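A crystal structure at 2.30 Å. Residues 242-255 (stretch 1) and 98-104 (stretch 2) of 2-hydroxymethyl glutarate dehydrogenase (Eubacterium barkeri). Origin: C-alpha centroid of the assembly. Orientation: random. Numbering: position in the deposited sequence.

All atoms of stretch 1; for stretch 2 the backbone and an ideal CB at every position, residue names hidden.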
# COMPACT_ATOMS: atom_id res chain seq x y z
N HIS A 242 -12.49 -5.55 9.41
CA HIS A 242 -11.13 -5.98 9.12
C HIS A 242 -11.10 -7.41 8.55
O HIS A 242 -10.42 -7.67 7.56
CB HIS A 242 -10.26 -5.90 10.39
CG HIS A 242 -8.83 -6.29 10.15
ND1 HIS A 242 -7.92 -5.43 9.59
CD2 HIS A 242 -8.18 -7.47 10.33
CE1 HIS A 242 -6.75 -6.04 9.48
NE2 HIS A 242 -6.89 -7.28 9.91
N LYS A 243 -11.84 -8.31 9.17
CA LYS A 243 -11.98 -9.69 8.68
C LYS A 243 -12.51 -9.69 7.24
O LYS A 243 -12.03 -10.43 6.38
CB LYS A 243 -12.93 -10.46 9.61
CG LYS A 243 -13.05 -11.94 9.35
CD LYS A 243 -14.29 -12.49 10.05
CE LYS A 243 -14.31 -14.03 10.12
NZ LYS A 243 -14.75 -14.71 8.84
N ASP A 244 -13.52 -8.86 7.00
CA ASP A 244 -14.13 -8.75 5.67
C ASP A 244 -13.12 -8.28 4.63
O ASP A 244 -13.09 -8.79 3.52
CB ASP A 244 -15.33 -7.81 5.69
CG ASP A 244 -16.55 -8.42 6.37
OD1 ASP A 244 -16.57 -9.66 6.55
OD2 ASP A 244 -17.50 -7.67 6.70
N LEU A 245 -12.31 -7.29 4.99
CA LEU A 245 -11.26 -6.80 4.09
C LEU A 245 -10.20 -7.89 3.82
O LEU A 245 -9.67 -8.00 2.71
CB LEU A 245 -10.60 -5.55 4.65
CG LEU A 245 -11.47 -4.28 4.67
CD1 LEU A 245 -10.93 -3.24 5.67
CD2 LEU A 245 -11.60 -3.65 3.28
N GLY A 246 -9.91 -8.70 4.82
CA GLY A 246 -9.03 -9.86 4.65
C GLY A 246 -9.57 -10.88 3.67
O GLY A 246 -8.81 -11.44 2.92
N LEU A 247 -10.87 -11.13 3.71
CA LEU A 247 -11.52 -12.05 2.77
C LEU A 247 -11.44 -11.54 1.34
O LEU A 247 -11.27 -12.32 0.42
CB LEU A 247 -12.98 -12.29 3.17
CG LEU A 247 -13.21 -13.20 4.39
CD1 LEU A 247 -14.67 -13.11 4.88
CD2 LEU A 247 -12.79 -14.67 4.08
N ALA A 248 -11.58 -10.23 1.17
CA ALA A 248 -11.40 -9.58 -0.11
C ALA A 248 -9.99 -9.80 -0.66
O ALA A 248 -9.83 -10.14 -1.83
CB ALA A 248 -11.71 -8.09 -0.00
N LEU A 249 -8.98 -9.61 0.18
CA LEU A 249 -7.59 -9.81 -0.21
C LEU A 249 -7.31 -11.27 -0.55
O LEU A 249 -6.51 -11.56 -1.44
CB LEU A 249 -6.64 -9.33 0.90
CG LEU A 249 -6.65 -7.83 1.20
CD1 LEU A 249 -5.72 -7.51 2.38
CD2 LEU A 249 -6.29 -7.00 -0.01
N GLU A 250 -7.95 -12.19 0.18
CA GLU A 250 -7.85 -13.62 -0.12
C GLU A 250 -8.43 -13.88 -1.50
O GLU A 250 -7.82 -14.58 -2.31
CB GLU A 250 -8.59 -14.47 0.92
CG GLU A 250 -8.38 -15.96 0.72
CD GLU A 250 -9.35 -16.85 1.49
OE1 GLU A 250 -9.39 -18.06 1.15
OE2 GLU A 250 -10.06 -16.33 2.39
N ALA A 251 -9.59 -13.31 -1.79
CA ALA A 251 -10.18 -13.45 -3.14
C ALA A 251 -9.32 -12.80 -4.22
O ALA A 251 -9.18 -13.34 -5.33
CB ALA A 251 -11.62 -12.92 -3.17
N GLY A 252 -8.74 -11.64 -3.93
CA GLY A 252 -7.82 -11.00 -4.86
C GLY A 252 -6.60 -11.85 -5.21
O GLY A 252 -6.20 -11.92 -6.38
N LYS A 253 -6.01 -12.48 -4.20
CA LYS A 253 -4.85 -13.36 -4.37
C LYS A 253 -5.23 -14.58 -5.20
O LYS A 253 -4.51 -14.95 -6.12
CB LYS A 253 -4.29 -13.79 -3.00
CG LYS A 253 -3.29 -14.97 -3.05
CD LYS A 253 -2.54 -15.16 -1.72
CE LYS A 253 -1.38 -16.19 -1.87
NZ LYS A 253 -0.36 -16.18 -0.72
N GLU A 254 -6.36 -15.21 -4.86
CA GLU A 254 -6.84 -16.40 -5.58
C GLU A 254 -7.25 -16.10 -7.03
O GLU A 254 -7.09 -16.94 -7.91
CB GLU A 254 -8.03 -17.04 -4.83
CG GLU A 254 -7.65 -17.62 -3.47
CD GLU A 254 -8.84 -17.84 -2.52
OE1 GLU A 254 -9.93 -17.25 -2.73
OE2 GLU A 254 -8.67 -18.61 -1.55
N GLY A 255 -7.75 -14.89 -7.28
CA GLY A 255 -8.14 -14.48 -8.63
C GLY A 255 -7.11 -13.65 -9.38
O GLY A 255 -7.35 -13.26 -10.52
N UNK A 98 -21.67 -19.03 5.72
CA UNK A 98 -20.42 -18.59 6.30
C UNK A 98 -19.76 -17.48 5.50
O UNK A 98 -19.83 -17.46 4.26
CB UNK A 98 -19.46 -19.78 6.43
N UNK A 99 -19.11 -16.59 6.21
CA UNK A 99 -18.36 -15.53 5.59
C UNK A 99 -16.98 -16.04 5.14
O UNK A 99 -16.00 -15.97 5.87
CB UNK A 99 -18.22 -14.35 6.56
N UNK A 100 -16.92 -16.52 3.89
CA UNK A 100 -15.73 -17.15 3.36
C UNK A 100 -15.47 -16.73 1.90
O UNK A 100 -16.32 -16.15 1.25
CB UNK A 100 -15.86 -18.67 3.46
N UNK A 101 -14.27 -17.02 1.41
CA UNK A 101 -13.92 -16.72 0.02
C UNK A 101 -14.67 -17.67 -0.92
O UNK A 101 -14.99 -18.80 -0.54
CB UNK A 101 -12.41 -16.83 -0.19
N UNK A 102 -14.97 -17.20 -2.15
CA UNK A 102 -15.54 -18.07 -3.17
C UNK A 102 -14.78 -19.38 -3.34
O UNK A 102 -15.40 -20.44 -3.45
CB UNK A 102 -15.58 -17.33 -4.51
N UNK A 103 -13.45 -19.31 -3.36
CA UNK A 103 -12.60 -20.49 -3.56
C UNK A 103 -12.83 -21.53 -2.47
O UNK A 103 -12.89 -22.72 -2.75
CB UNK A 103 -11.12 -20.09 -3.59
N UNK A 104 -12.94 -21.07 -1.22
CA UNK A 104 -13.32 -21.92 -0.09
C UNK A 104 -14.56 -22.75 -0.40
O UNK A 104 -14.58 -23.98 -0.19
CB UNK A 104 -13.57 -21.07 1.15

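Stretch 1 is a continuous helix, and stretch 2 runs alongside it, meeting in turn Lys243, Leu247, Glu250, Ala251 and Glu254. At position 98 the CA-to-CB bond points sideways and nothing of the helix lies within 5.5 Å of the ideal CB, so stretch 1 hardly restricts the choice. The residue is Ser98, which makes no contact with the helix.

Position 99 points toward the helix. Its ideal CB lies 4.1 Å from Leu247 CD1, 4.2 Å from Lys243 NZ and 5.0 Å from Asp244 OD1, a mixed surface that would suit a small polar side chain or a short apolar one. The deposited Ser99, with chi1 in t, brings OG to 3.1 Å from Leu247 CD1 and 3.8 Å from Asp244 OD1. Lys243 NZ approaches the backbone Ser99 O at 3.5 Å, but the angle is too poor for a hydrogen bond.

At position 100 phi/psi of -139/166 is extended, a conformation comfortable for beta-branched residues, and CA-to-CB points away from the helix. The extended backbone favors beta-branched residues such as Val, Ile or Thr, but stretch 1 itself sets little limit on the choice. Val100 fits this backbone, and its CA packs 3.9 Å from Leu247 CD2.

Position 101 points toward two acids, with its ideal CB only 3.5 Å from Glu250 CD and 3.6 Å from Glu254 OE1. It also directly precedes a helix, where Ser, Thr, Asp or Asn commonly serve as N-caps; the adjacent carboxylates make an acidic choice less attractive. Ser101 occupies this N-cap position, and its OG lies 2.9 Å from Glu250 OE1. A water accepts from Ser101 N (3.1 Å) and donates to Glu250 OE2 (2.7 Å), linking the start of one helix to the side of the other.

Position 102 opens the helix with phi -50, and its CB points sideways. Proline suits a first turn, where no amide hydrogen is needed for an i to i-4 bond, though stretch 1 leaves room for other residues that tolerate a helix start. Pro102 brings CD to 4.3 Å from Ala251 CB, a light apolar contact.

Position 103 faces Glu254, with OE1 a tight 3.2 Å from the ideal CB. A small side chain is favored by space, and a donor by the carboxylate. Ser103 supplies a hydroxyl that shares a hydrogen bond with Ser101, OG to OG 3.0 Å; its OG is modeled too close to Glu254, so its exact place is uncertain.

Position 104 points sideways, its ideal CB 5.1 Å from Glu250 OE1, leaving several helix-compatible residues possible. It is Ser104, without direct contact.

Stretch 2 (98-104) SSVSPSS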
# COMPACT_ATOMS: atom_id res chain seq x y z
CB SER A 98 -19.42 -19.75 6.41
OG SER A 98 -19.96 -20.84 7.13
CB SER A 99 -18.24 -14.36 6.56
OG SER A 99 -17.56 -13.30 5.94
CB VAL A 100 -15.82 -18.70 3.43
CG1 VAL A 100 -15.90 -19.17 4.89
CG2 VAL A 100 -17.00 -19.21 2.61
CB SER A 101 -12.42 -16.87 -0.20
OG SER A 101 -12.03 -18.22 -0.01
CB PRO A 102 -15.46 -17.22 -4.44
CG PRO A 102 -15.46 -15.81 -3.98
CD PRO A 102 -14.79 -15.82 -2.64
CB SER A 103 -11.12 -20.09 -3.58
OG SER A 103 -10.72 -19.64 -2.30
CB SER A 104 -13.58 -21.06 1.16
OG SER A 104 -14.49 -21.69 2.07
O HOH W 1 -12.01 -18.01 3.22
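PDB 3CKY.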